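N-acetylglucosamine-6-phosphate deacetylase (Thermotoga maritima, PDB 1O12) probably removes the acetyl group from N-acetylglucosamine 6-phosphate, as a metal-dependent hydrolase of the TIM-barrel amidohydrolase superfamily that binds one divalent metal ion per subunit. Local coordinates at residues 59-64 with 125-130; 68-73 with 90-95; 120-125 with 158-163; 150-155 with 175-180. All coordinates share one frame; numbering follows the deposited sequence.

Contact 1 (59-64 with 125-130); sequences DPHIHG and HLEGPY. With FE (Fe (III) ion), chain C.
Glu127 splits its carboxylate between the iron ion and His61: Glu127 OE2 binds the iron at 2.2 Å, while Glu127 OE1 accepts a hydrogen bond from His61 NE2 at 2.7 Å. That N-H comes from above the carboxylate plane, 40° out of it, and the His61 ring stands 74° from the carboxylate. His63 is a near neighbour, its CE1 3.2 Å from Glu127 OE1, which lies at the edge of the His63 ring; a water weakly bonded to His63 NE2 also reaches OE1. His188 and His209 complete the protein ligands of the iron, and His139 bonds to OE2. In the second shell, His125 turns its ring edge toward the face of His61, planes at 56°, His125 CE1 lying above the His61 ring, offset toward its rim. His125 ND1 donates to Pro60 O at 2.9 Å, tying this ring to the backbone just before His61. His61 ND1 bonds to Glu237; His63 NE2 bonds to Asp267, the predicted proton donor/acceptor. An alanine in place of His61 would probably leave Glu127 OE1 without its histidine donor and the carboxylate freer to turn. The first histidine of the HxH pair typical of amidohydrolases thus probably helps fix the carboxylate's rotation, leaving OE2 to the iron.

Contact 2 (68-73 with 90-95); sequences ADTMNC and FLATTV
Thr70 lies against the last part of strand 87-93, with Thr70 CB 3.4 Å from Thr93 O and Thr70 OG1 3.4 Å from Ala92 CB. Its first torsion, -69°, sets OG1 beside its own backbone N, and the hydroxyl bonds to His63 O, its polar partner in the preceding strand. The methyl Thr70 CG2, anti to the backbone N, packs on the same Ala92 CB at 3.7 Å and meets Thr94 CG2, methyl to methyl, at 4.0 Å. One small side chain thereby touches three successive residues of the opposite segment. Next comes Met71, a selenomethionine whose chain bends at both chi2 and chi3. Met71 SE approaches Val95 CG2 at 4.1 Å, with Met71 CE beside the same methyl, an apolar contact. Asn72 turns back on its own segment, Asn72 ND2 donating to Asp69 OD2 at 3.2 Å from above the carboxylate plane. Across the segments the contact rests on van der Waals packing. Helix 75-83 covers Thr70 through Met78, helix 99-115 flanks Met71 through Lys101 and Ile105, and Ala92 pairs by backbone bonds with strand 121-127, so the turn after strand 68-69 packs over the C-terminal part of a barrel strand.

Contact 3 (120-125 with 158-163); sequences SLLGVH and PAKMLT
His125 and Met161 both hold CG anti to the backbone N (chi1 173° and -174°); strand pairing puts the two residues on one face, and these torsions bring the CG atoms alongside each other. Met161, a selenomethionine, then lays CG over the centre of the His125 imidazole, 3.9 Å from the centroid and 7° off the ring normal, a CH-pi contact. Its SE follows over the same face as a Met-aromatic contact. At the ring's edge, His125 NE2 shares a hydrogen bond of 2.9 Å with Thr163 OG1, which is bonded in turn to Thr208. An alanine in place of His125 would probably leave the Met161 side chain without its aromatic partner and Thr163 without this bond. The strands run parallel: Val124 N donates to Pro158 O at 2.9 Å, and Val124 O accepts from Lys160 N at 2.9 Å. Val124 pairs with Ala159 but His125 with Met161, so the register slips by one residue in a beta bulge. Gly123 is tightly fitted here; a side chain would run into Pro158 O and Lys160 CG. Lys160 bends at chi2 and crosses Leu122 at about a right angle, Lys160 CG 3.9 Å from Leu122 CD1. Strand 87-93 flanks strand 121-127 on its other edge, helix 99-115 covers Val124 and Pro158, and short helix 149-152 lies in the beta-alpha-beta connection between the paired strands.

Contact 4 (150-155 with 175-180); sequences RELSEI and LRLVKR
Arg180 reaches across to the carbonyls of Leu152 and Ile155. From CB, its CG stands beside the backbone N (chi1 -51°), and from there the chain is extended to NE. Arg180 CD passes 3.7 Å from Ile155 O. At the tip, Arg180 NH1 donates twice, to Leu152 O at 3.0 Å and to Ile155 O at 3.0 Å; both carbonyls lie at the edge of the guanidinium. Arg180 NH2 rests near Leu152 CD2 at 3.9 Å, and one guanidinium face carries Leu177 CD2 toward its rim. Leu152 O also accepts from Ile155 N, the bond of the turn, and its two donors arrive from opposite faces of the carbonyl plane. Beside this polar grip, Leu152 CD1 meets Leu177 CD2 at 3.7 Å as the two leucines slide past each other in opposite directions, and Ile155 CG2 packs on Leu177 CD1 at 4.0 Å. Leu152 CD2 sits over the centre of the Arg176 guanidinium, 3.5 Å above its plane, and Arg176 is held by a salt bridge to Glu149. The arrangement is an arginine bridging the two end carbonyls of a type I beta turn, Leu152 to Ile155; it joins the end of helix 149-152 to residues 175-180, mostly helical in backbone angles but without regular helix bonds, before strand 183-186.

How the contacts relate
Contacts 1, 2 and 3 lie close together, their centres 7 to 10 Å apart, and meet on the neighbouring parallel strands 87-93, 121-127 and 159-164 of the TIM-barrel family fold. Contacts 1 and 3 share His125 on strand 121-127, whose later residue Glu127 is one of the iron's ligands. Along the chain contact 2 falls between the two segments of contact 1, while the segments of contact 3 alternate with those of contacts 1 and 4. Contact 4 sits farther out, about 16 Å centre to centre from contact 1, and is linked to it through Tyr130 and Glu151. Together they run from the metal site, through adjoining strands, to the outer layer of the fold.

Contact 1 (59-64 with 125-130)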
loop_
_atom_site.group_PDB
_atom_site.type_symbol
_atom_site.label_atom_id
_atom_site.label_comp_id
_atom_site.label_asym_id
_atom_site.label_seq_id
_atom_site.Cartn_x
_atom_site.Cartn_y
_atom_site.Cartn_z
ATOM N N ASP A 59 -1.293 -16.716 19.665
ATOM C CA ASP A 59 -1.801 -15.359 19.853
ATOM C C ASP A 59 -0.779 -14.603 20.690
ATOM O O ASP A 59 -0.725 -14.758 21.902
ATOM C CB ASP A 59 -3.160 -15.349 20.567
ATOM C CG ASP A 59 -3.870 -14.003 20.432
ATOM O OD1 ASP A 59 -3.192 -13.044 20.022
ATOM O OD2 ASP A 59 -5.080 -13.888 20.733
ATOM N N PRO A 60 0.026 -13.746 20.041
ATOM C CA PRO A 60 1.051 -12.980 20.750
ATOM C C PRO A 60 0.537 -11.688 21.330
ATOM O O PRO A 60 1.299 -10.928 21.928
ATOM C CB PRO A 60 2.088 -12.743 19.662
ATOM C CG PRO A 60 1.207 -12.480 18.444
ATOM C CD PRO A 60 0.126 -13.540 18.574
ATOM N N HIS A 61 -0.759 -11.443 21.163
ATOM C CA HIS A 61 -1.339 -10.195 21.637
ATOM C C HIS A 61 -2.772 -10.354 22.118
ATOM O O HIS A 61 -3.704 -10.211 21.331
ATOM C CB HIS A 61 -1.294 -9.157 20.508
ATOM C CG HIS A 61 -1.493 -7.754 20.973
ATOM N ND1 HIS A 61 -1.193 -6.661 20.190
ATOM C CD2 HIS A 61 -1.962 -7.258 22.143
ATOM C CE1 HIS A 61 -1.467 -5.552 20.854
ATOM N NE2 HIS A 61 -1.933 -5.886 22.042
ATOM N N ILE A 62 -2.940 -10.653 23.406
ATOM C CA ILE A 62 -4.262 -10.797 24.020
ATOM C C ILE A 62 -4.162 -10.371 25.495
ATOM O O ILE A 62 -3.323 -10.884 26.232
ATOM C CB ILE A 62 -4.802 -12.270 23.923
ATOM C CG1 ILE A 62 -6.054 -12.439 24.794
ATOM C CG2 ILE A 62 -3.743 -13.262 24.327
ATOM C CD1 ILE A 62 -6.704 -13.822 24.677
ATOM N N HIS A 63 -5.036 -9.455 25.912
ATOM C CA HIS A 63 -5.058 -8.929 27.282
ATOM C C HIS A 63 -5.807 -9.821 28.275
ATOM O O HIS A 63 -5.354 -10.061 29.386
ATOM C CB HIS A 63 -5.710 -7.533 27.272
ATOM C CG HIS A 63 -5.072 -6.588 26.308
ATOM N ND1 HIS A 63 -3.903 -5.922 26.594
ATOM C CD2 HIS A 63 -5.367 -6.292 25.018
ATOM C CE1 HIS A 63 -3.502 -5.258 25.523
ATOM N NE2 HIS A 63 -4.371 -5.469 24.551
ATOM N N GLY A 64 -6.973 -10.295 27.847
ATOM C CA GLY A 64 -7.811 -11.116 28.687
ATOM C C GLY A 64 -8.922 -11.635 27.811
ATOM O O GLY A 64 -8.975 -11.306 26.617
ATOM N N HIS A 125 3.748 -10.136 27.023
ATOM C CA HIS A 125 3.939 -9.121 25.980
ATOM C C HIS A 125 3.642 -7.797 26.659
ATOM O O HIS A 125 2.508 -7.532 27.114
ATOM C CB HIS A 125 2.992 -9.348 24.791
ATOM C CG HIS A 125 3.021 -8.255 23.766
ATOM N ND1 HIS A 125 2.305 -8.327 22.586
ATOM C CD2 HIS A 125 3.645 -7.053 23.755
ATOM C CE1 HIS A 125 2.484 -7.213 21.896
ATOM N NE2 HIS A 125 3.293 -6.423 22.582
ATOM N N LEU A 126 4.697 -6.991 26.759
ATOM C CA LEU A 126 4.610 -5.699 27.406
ATOM C C LEU A 126 4.287 -4.615 26.382
ATOM O O LEU A 126 5.179 -4.106 25.682
ATOM C CB LEU A 126 5.928 -5.388 28.149
ATOM C CG LEU A 126 6.408 -6.327 29.277
ATOM C CD1 LEU A 126 7.834 -5.991 29.670
ATOM C CD2 LEU A 126 5.523 -6.187 30.488
ATOM N N GLU A 127 2.994 -4.301 26.291
ATOM C CA GLU A 127 2.500 -3.273 25.389
ATOM C C GLU A 127 2.491 -1.994 26.204
ATOM O O GLU A 127 1.631 -1.796 27.047
ATOM C CB GLU A 127 1.075 -3.583 24.924
ATOM C CG GLU A 127 0.693 -2.860 23.625
ATOM C CD GLU A 127 -0.797 -2.708 23.445
ATOM O OE1 GLU A 127 -1.552 -3.699 23.513
ATOM O OE2 GLU A 127 -1.228 -1.569 23.232
ATOM N N GLY A 128 3.442 -1.120 25.941
ATOM C CA GLY A 128 3.527 0.088 26.726
ATOM C C GLY A 128 4.479 -0.295 27.849
ATOM O O GLY A 128 4.797 -1.473 27.995
ATOM N N PRO A 129 4.895 0.641 28.703
ATOM C CA PRO A 129 4.539 2.062 28.725
ATOM C C PRO A 129 5.427 2.990 27.894
ATOM O O PRO A 129 5.239 4.204 27.937
ATOM C CB PRO A 129 4.622 2.391 30.206
ATOM C CG PRO A 129 5.908 1.617 30.597
ATOM C CD PRO A 129 5.767 0.293 29.845
ATOM N N TYR A 130 6.389 2.445 27.157
ATOM C CA TYR A 130 7.266 3.288 26.352
ATOM C C TYR A 130 6.673 3.644 24.978
ATOM O O TYR A 130 7.251 3.384 23.906
ATOM C CB TYR A 130 8.623 2.613 26.204
ATOM C CG TYR A 130 9.097 2.040 27.507
ATOM C CD1 TYR A 130 9.300 2.864 28.618
ATOM C CD2 TYR A 130 9.269 0.664 27.663
ATOM C CE1 TYR A 130 9.651 2.332 29.855
ATOM C CE2 TYR A 130 9.620 0.118 28.893
ATOM C CZ TYR A 130 9.802 0.951 29.988
ATOM O OH TYR A 130 10.069 0.399 31.221
HETATM FE FE FE C . -2.628 -0.981 21.643
HETATM O O HOH W 1 -4.460 -2.516 23.104
#

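Contact 2 (68-73 with 90-95)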
loop_
_atom_site.group_PDB
_atom_site.type_symbol
_atom_site.label_atom_id
_atom_site.label_comp_id
_atom_site.label_asym_id
_atom_site.label_seq_id
_atom_site.Cartn_x
_atom_site.Cartn_y
_atom_site.Cartn_z
ATOM N N ALA A 68 -11.166 -13.167 32.385
ATOM C CA ALA A 68 -9.768 -13.220 32.848
ATOM C C ALA A 68 -8.903 -12.118 32.246
ATOM O O ALA A 68 -9.005 -11.836 31.058
ATOM C CB ALA A 68 -9.181 -14.572 32.509
ATOM N N ASP A 69 -8.060 -11.490 33.056
ATOM C CA ASP A 69 -7.183 -10.429 32.566
ATOM C C ASP A 69 -5.753 -10.780 32.906
ATOM O O ASP A 69 -5.480 -11.589 33.790
ATOM C CB ASP A 69 -7.413 -9.076 33.251
ATOM C CG ASP A 69 -8.843 -8.829 33.635
ATOM O OD1 ASP A 69 -9.455 -7.909 33.027
ATOM O OD2 ASP A 69 -9.349 -9.531 34.557
ATOM N N THR A 70 -4.843 -10.102 32.225
ATOM C CA THR A 70 -3.430 -10.269 32.442
ATOM C C THR A 70 -3.057 -9.378 33.644
ATOM O O THR A 70 -2.090 -9.652 34.366
ATOM C CB THR A 70 -2.667 -9.861 31.154
ATOM O OG1 THR A 70 -2.943 -10.828 30.136
ATOM C CG2 THR A 70 -1.161 -9.766 31.382
HETATM N N MSE A 71 -3.840 -8.324 33.872
HETATM C CA MSE A 71 -3.560 -7.433 34.991
HETATM C C MSE A 71 -3.763 -8.135 36.343
HETATM O O MSE A 71 -3.100 -7.802 37.327
HETATM C CB MSE A 71 -4.412 -6.154 34.903
HETATM C CG MSE A 71 -4.043 -5.218 33.732
HETATM SE SE MSE A 71 -2.094 -4.970 33.322
HETATM C CE MSE A 71 -1.714 -3.354 34.360
ATOM N N ASN A 72 -4.658 -9.120 36.385
ATOM C CA ASN A 72 -4.917 -9.875 37.610
ATOM C C ASN A 72 -4.229 -11.244 37.562
ATOM O O ASN A 72 -4.355 -12.050 38.474
ATOM C CB ASN A 72 -6.432 -10.003 37.825
ATOM C CG ASN A 72 -7.117 -8.623 38.039
ATOM O OD1 ASN A 72 -6.905 -7.954 39.072
ATOM N ND2 ASN A 72 -7.916 -8.190 37.057
ATOM N N CYS A 73 -3.502 -11.483 36.474
ATOM C CA CYS A 73 -2.730 -12.692 36.255
ATOM C C CYS A 73 -3.523 -13.961 36.267
ATOM O O CYS A 73 -3.104 -14.952 36.861
ATOM C CB CYS A 73 -1.618 -12.793 37.279
ATOM S SG CYS A 73 -0.567 -11.318 37.370
ATOM N N PHE A 90 0.471 -18.570 23.685
ATOM C CA PHE A 90 0.029 -17.193 23.777
ATOM C C PHE A 90 0.927 -16.368 24.697
ATOM O O PHE A 90 1.762 -16.890 25.455
ATOM C CB PHE A 90 -1.436 -17.117 24.204
ATOM C CG PHE A 90 -1.676 -17.293 25.695
ATOM C CD1 PHE A 90 -1.943 -16.178 26.511
ATOM C CD2 PHE A 90 -1.747 -18.555 26.256
ATOM C CE1 PHE A 90 -2.291 -16.341 27.865
ATOM C CE2 PHE A 90 -2.087 -18.723 27.581
ATOM C CZ PHE A 90 -2.364 -17.612 28.392
ATOM N N LEU A 91 0.759 -15.062 24.569
ATOM C CA LEU A 91 1.502 -14.078 25.324
ATOM C C LEU A 91 0.465 -13.186 25.998
ATOM O O LEU A 91 -0.281 -12.453 25.325
ATOM C CB LEU A 91 2.372 -13.261 24.355
ATOM C CG LEU A 91 3.902 -13.282 24.345
ATOM C CD1 LEU A 91 4.447 -14.656 24.668
ATOM C CD2 LEU A 91 4.381 -12.769 22.976
ATOM N N ALA A 92 0.406 -13.292 27.324
ATOM C CA ALA A 92 -0.485 -12.486 28.156
ATOM C C ALA A 92 0.079 -11.081 27.996
ATOM O O ALA A 92 1.203 -10.812 28.357
ATOM C CB ALA A 92 -0.400 -12.950 29.597
ATOM N N THR A 93 -0.714 -10.192 27.436
ATOM C CA THR A 93 -0.285 -8.839 27.128
ATOM C C THR A 93 -0.738 -7.816 28.135
ATOM O O THR A 93 -1.887 -7.807 28.557
ATOM C CB THR A 93 -0.804 -8.455 25.717
ATOM O OG1 THR A 93 -0.588 -9.570 24.838
ATOM C CG2 THR A 93 -0.080 -7.223 25.161
ATOM N N THR A 94 0.171 -6.936 28.509
ATOM C CA THR A 94 -0.141 -5.898 29.475
ATOM C C THR A 94 -0.510 -4.611 28.758
ATOM O O THR A 94 -0.492 -4.534 27.527
ATOM C CB THR A 94 1.085 -5.600 30.333
ATOM O OG1 THR A 94 2.164 -5.185 29.477
ATOM C CG2 THR A 94 1.517 -6.847 31.103
ATOM N N VAL A 95 -0.874 -3.601 29.537
ATOM C CA VAL A 95 -1.144 -2.282 28.980
ATOM C C VAL A 95 -0.182 -1.367 29.755
ATOM O O VAL A 95 0.539 -1.852 30.619
ATOM C CB VAL A 95 -2.607 -1.852 29.194
ATOM C CG1 VAL A 95 -3.506 -2.666 28.299
ATOM C CG2 VAL A 95 -3.007 -2.029 30.644
#

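Contact 3 (120-125 with 158-163)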
loop_
_atom_site.group_PDB
_atom_site.type_symbol
_atom_site.label_atom_id
_atom_site.label_comp_id
_atom_site.label_asym_id
_atom_site.label_seq_id
_atom_site.Cartn_x
_atom_site.Cartn_y
_atom_site.Cartn_z
ATOM N N SER A 120 0.452 -23.246 27.652
ATOM C CA SER A 120 0.454 -22.556 26.377
ATOM C C SER A 120 1.011 -21.139 26.580
ATOM O O SER A 120 1.269 -20.418 25.627
ATOM C CB SER A 120 -0.967 -22.539 25.773
ATOM O OG SER A 120 -1.950 -22.094 26.708
ATOM N N LEU A 121 1.234 -20.752 27.827
ATOM C CA LEU A 121 1.773 -19.427 28.108
ATOM C C LEU A 121 3.283 -19.335 27.853
ATOM O O LEU A 121 4.092 -19.889 28.587
ATOM C CB LEU A 121 1.467 -19.047 29.543
ATOM C CG LEU A 121 2.118 -17.760 30.039
ATOM C CD1 LEU A 121 1.372 -16.551 29.481
ATOM C CD2 LEU A 121 2.075 -17.725 31.573
ATOM N N LEU A 122 3.658 -18.628 26.803
ATOM C CA LEU A 122 5.055 -18.470 26.453
ATOM C C LEU A 122 5.664 -17.394 27.329
ATOM O O LEU A 122 6.838 -17.427 27.658
ATOM C CB LEU A 122 5.183 -18.037 25.006
ATOM C CG LEU A 122 6.424 -18.400 24.167
ATOM C CD1 LEU A 122 6.923 -17.161 23.453
ATOM C CD2 LEU A 122 7.499 -19.036 24.995
ATOM N N GLY A 123 4.858 -16.423 27.701
ATOM C CA GLY A 123 5.373 -15.353 28.519
ATOM C C GLY A 123 4.478 -14.132 28.524
ATOM O O GLY A 123 3.242 -14.223 28.401
ATOM N N VAL A 124 5.124 -12.977 28.619
ATOM C CA VAL A 124 4.408 -11.735 28.694
ATOM C C VAL A 124 4.772 -10.754 27.606
ATOM O O VAL A 124 5.945 -10.578 27.297
ATOM C CB VAL A 124 4.647 -11.090 30.073
ATOM C CG1 VAL A 124 4.125 -9.640 30.099
ATOM C CG2 VAL A 124 3.956 -11.940 31.131
ATOM N N HIS A 125 3.748 -10.136 27.023
ATOM C CA HIS A 125 3.939 -9.121 25.980
ATOM C C HIS A 125 3.642 -7.797 26.659
ATOM O O HIS A 125 2.508 -7.532 27.114
ATOM C CB HIS A 125 2.992 -9.348 24.791
ATOM C CG HIS A 125 3.021 -8.255 23.766
ATOM N ND1 HIS A 125 2.305 -8.327 22.586
ATOM C CD2 HIS A 125 3.645 -7.053 23.755
ATOM C CE1 HIS A 125 2.484 -7.213 21.896
ATOM N NE2 HIS A 125 3.293 -6.423 22.582
ATOM N N PRO A 158 10.104 -13.654 32.323
ATOM C CA PRO A 158 9.364 -14.121 31.146
ATOM C C PRO A 158 8.806 -13.109 30.122
ATOM O O PRO A 158 7.832 -13.398 29.438
ATOM C CB PRO A 158 8.267 -14.981 31.765
ATOM C CG PRO A 158 7.912 -14.203 32.978
ATOM C CD PRO A 158 9.274 -13.766 33.536
ATOM N N ALA A 159 9.397 -11.929 30.017
ATOM C CA ALA A 159 8.925 -11.003 28.993
ATOM C C ALA A 159 9.365 -11.663 27.680
ATOM O O ALA A 159 10.461 -12.231 27.606
ATOM C CB ALA A 159 9.596 -9.644 29.142
ATOM N N LYS A 160 8.529 -11.594 26.653
ATOM C CA LYS A 160 8.872 -12.205 25.385
ATOM C C LYS A 160 8.752 -11.240 24.244
ATOM O O LYS A 160 9.360 -11.433 23.200
ATOM C CB LYS A 160 7.978 -13.411 25.117
ATOM C CG LYS A 160 8.263 -14.577 26.063
ATOM C CD LYS A 160 9.676 -15.116 25.900
ATOM C CE LYS A 160 10.045 -16.132 26.999
ATOM N NZ LYS A 160 11.467 -16.598 26.951
HETATM N N MSE A 161 7.976 -10.186 24.453
HETATM C CA MSE A 161 7.746 -9.206 23.411
HETATM C C MSE A 161 7.503 -7.848 24.038
HETATM O O MSE A 161 7.030 -7.748 25.164
HETATM C CB MSE A 161 6.545 -9.625 22.575
HETATM C CG MSE A 161 6.319 -8.754 21.394
HETATM SE SE MSE A 161 4.979 -9.459 20.183
HETATM C CE MSE A 161 5.998 -10.861 19.289
ATOM N N LEU A 162 7.795 -6.796 23.302
ATOM C CA LEU A 162 7.623 -5.468 23.849
ATOM C C LEU A 162 7.230 -4.508 22.755
ATOM O O LEU A 162 7.915 -4.431 21.740
ATOM C CB LEU A 162 8.956 -5.041 24.454
ATOM C CG LEU A 162 9.336 -3.706 25.098
ATOM C CD1 LEU A 162 8.783 -2.520 24.318
ATOM C CD2 LEU A 162 8.886 -3.730 26.508
ATOM N N THR A 163 6.138 -3.773 22.944
ATOM C CA THR A 163 5.735 -2.782 21.942
ATOM C C THR A 163 6.135 -1.354 22.362
ATOM O O THR A 163 5.693 -0.846 23.402
ATOM C CB THR A 163 4.220 -2.795 21.682
ATOM O OG1 THR A 163 3.856 -4.036 21.091
ATOM C CG2 THR A 163 3.833 -1.658 20.726
#

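Contact 4 (150-155 with 175-180)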
loop_
_atom_site.group_PDB
_atom_site.type_symbol
_atom_site.label_atom_id
_atom_site.label_comp_id
_atom_site.label_asym_id
_atom_site.label_seq_id
_atom_site.Cartn_x
_atom_site.Cartn_y
_atom_site.Cartn_z
ATOM N N ARG A 150 17.103 2.321 34.834
ATOM C CA ARG A 150 16.553 1.733 36.054
ATOM C C ARG A 150 15.439 0.733 35.738
ATOM O O ARG A 150 15.320 -0.302 36.393
ATOM C CB ARG A 150 16.000 2.842 36.955
ATOM C CG ARG A 150 15.239 2.384 38.216
ATOM C CD ARG A 150 14.669 3.613 38.963
ATOM N NE ARG A 150 15.700 4.652 39.114
ATOM C CZ ARG A 150 15.520 5.865 39.657
ATOM N NH1 ARG A 150 14.326 6.238 40.125
ATOM N NH2 ARG A 150 16.548 6.715 39.738
ATOM N N GLU A 151 14.605 1.031 34.745
ATOM C CA GLU A 151 13.541 0.093 34.414
ATOM C C GLU A 151 14.043 -1.007 33.484
ATOM O O GLU A 151 13.648 -2.162 33.605
ATOM C CB GLU A 151 12.348 0.820 33.784
ATOM C CG GLU A 151 11.558 1.629 34.781
ATOM C CD GLU A 151 10.400 2.372 34.147
ATOM O OE1 GLU A 151 9.409 1.713 33.743
ATOM O OE2 GLU A 151 10.491 3.620 34.043
ATOM N N LEU A 152 14.929 -0.654 32.572
ATOM C CA LEU A 152 15.435 -1.641 31.660
ATOM C C LEU A 152 15.896 -2.876 32.434
ATOM O O LEU A 152 15.779 -4.007 31.950
ATOM C CB LEU A 152 16.598 -1.066 30.875
ATOM C CG LEU A 152 16.976 -1.941 29.681
ATOM C CD1 LEU A 152 15.911 -1.723 28.570
ATOM C CD2 LEU A 152 18.392 -1.598 29.171
ATOM N N SER A 153 16.398 -2.664 33.650
ATOM C CA SER A 153 16.901 -3.771 34.466
ATOM C C SER A 153 15.840 -4.718 35.023
ATOM O O SER A 153 16.171 -5.779 35.531
ATOM C CB SER A 153 17.755 -3.236 35.634
ATOM O OG SER A 153 16.955 -2.842 36.741
ATOM N N GLU A 154 14.574 -4.337 34.957
ATOM C CA GLU A 154 13.521 -5.209 35.452
ATOM C C GLU A 154 12.847 -6.003 34.321
ATOM O O GLU A 154 11.997 -6.846 34.580
ATOM C CB GLU A 154 12.457 -4.396 36.189
ATOM C CG GLU A 154 12.948 -3.674 37.423
ATOM C CD GLU A 154 13.493 -4.616 38.465
ATOM O OE1 GLU A 154 14.521 -4.270 39.065
ATOM O OE2 GLU A 154 12.896 -5.696 38.700
ATOM N N ILE A 155 13.236 -5.759 33.073
ATOM C CA ILE A 155 12.614 -6.448 31.943
ATOM C C ILE A 155 13.452 -7.605 31.436
ATOM O O ILE A 155 14.518 -7.402 30.855
ATOM C CB ILE A 155 12.366 -5.487 30.770
ATOM C CG1 ILE A 155 11.497 -4.315 31.233
ATOM C CG2 ILE A 155 11.720 -6.222 29.637
ATOM C CD1 ILE A 155 11.288 -3.211 30.164
ATOM N N LEU A 175 16.837 -1.615 22.616
ATOM C CA LEU A 175 17.549 -2.555 21.767
ATOM C C LEU A 175 18.366 -3.535 22.582
ATOM O O LEU A 175 18.756 -4.598 22.092
ATOM C CB LEU A 175 18.473 -1.821 20.823
ATOM C CG LEU A 175 17.701 -0.990 19.827
ATOM C CD1 LEU A 175 18.652 -0.044 19.120
ATOM C CD2 LEU A 175 17.009 -1.928 18.859
ATOM N N ARG A 176 18.644 -3.196 23.825
ATOM C CA ARG A 176 19.427 -4.121 24.592
ATOM C C ARG A 176 18.632 -5.316 25.037
ATOM O O ARG A 176 19.204 -6.275 25.543
ATOM C CB ARG A 176 20.051 -3.408 25.769
ATOM C CG ARG A 176 21.201 -2.544 25.309
ATOM C CD ARG A 176 21.589 -1.578 26.365
ATOM N NE ARG A 176 21.870 -2.293 27.603
ATOM C CZ ARG A 176 21.916 -1.692 28.778
ATOM N NH1 ARG A 176 21.701 -0.383 28.846
ATOM N NH2 ARG A 176 22.154 -2.398 29.874
ATOM N N LEU A 177 17.319 -5.276 24.811
ATOM C CA LEU A 177 16.434 -6.360 25.229
ATOM C C LEU A 177 16.417 -7.548 24.304
ATOM O O LEU A 177 16.179 -8.666 24.751
ATOM C CB LEU A 177 15.001 -5.865 25.382
ATOM C CG LEU A 177 14.822 -4.774 26.442
ATOM C CD1 LEU A 177 13.338 -4.373 26.518
ATOM C CD2 LEU A 177 15.317 -5.289 27.776
ATOM N N VAL A 178 16.677 -7.317 23.023
ATOM C CA VAL A 178 16.641 -8.412 22.073
ATOM C C VAL A 178 17.547 -9.574 22.456
ATOM O O VAL A 178 17.199 -10.737 22.221
ATOM C CB VAL A 178 16.974 -7.921 20.657
ATOM C CG1 VAL A 178 16.971 -9.095 19.659
ATOM C CG2 VAL A 178 15.935 -6.883 20.238
ATOM N N LYS A 179 18.691 -9.280 23.062
ATOM C CA LYS A 179 19.615 -10.347 23.455
ATOM C C LYS A 179 19.030 -11.145 24.615
ATOM O O LYS A 179 19.573 -12.174 24.981
ATOM C CB LYS A 179 20.995 -9.777 23.854
ATOM C CG LYS A 179 20.973 -8.962 25.154
ATOM C CD LYS A 179 22.223 -8.087 25.398
ATOM C CE LYS A 179 22.020 -7.212 26.677
ATOM N NZ LYS A 179 23.083 -6.160 26.943
ATOM N N ARG A 180 17.916 -10.677 25.182
ATOM C CA ARG A 180 17.271 -11.370 26.299
ATOM C C ARG A 180 16.083 -12.231 25.853
ATOM O O ARG A 180 15.230 -12.622 26.677
ATOM C CB ARG A 180 16.808 -10.366 27.350
ATOM C CG ARG A 180 17.886 -9.417 27.764
ATOM C CD ARG A 180 17.389 -8.422 28.787
ATOM N NE ARG A 180 18.341 -7.326 28.884
ATOM C CZ ARG A 180 18.269 -6.344 29.770
ATOM N NH1 ARG A 180 17.280 -6.309 30.654
ATOM N NH2 ARG A 180 19.197 -5.400 29.764
#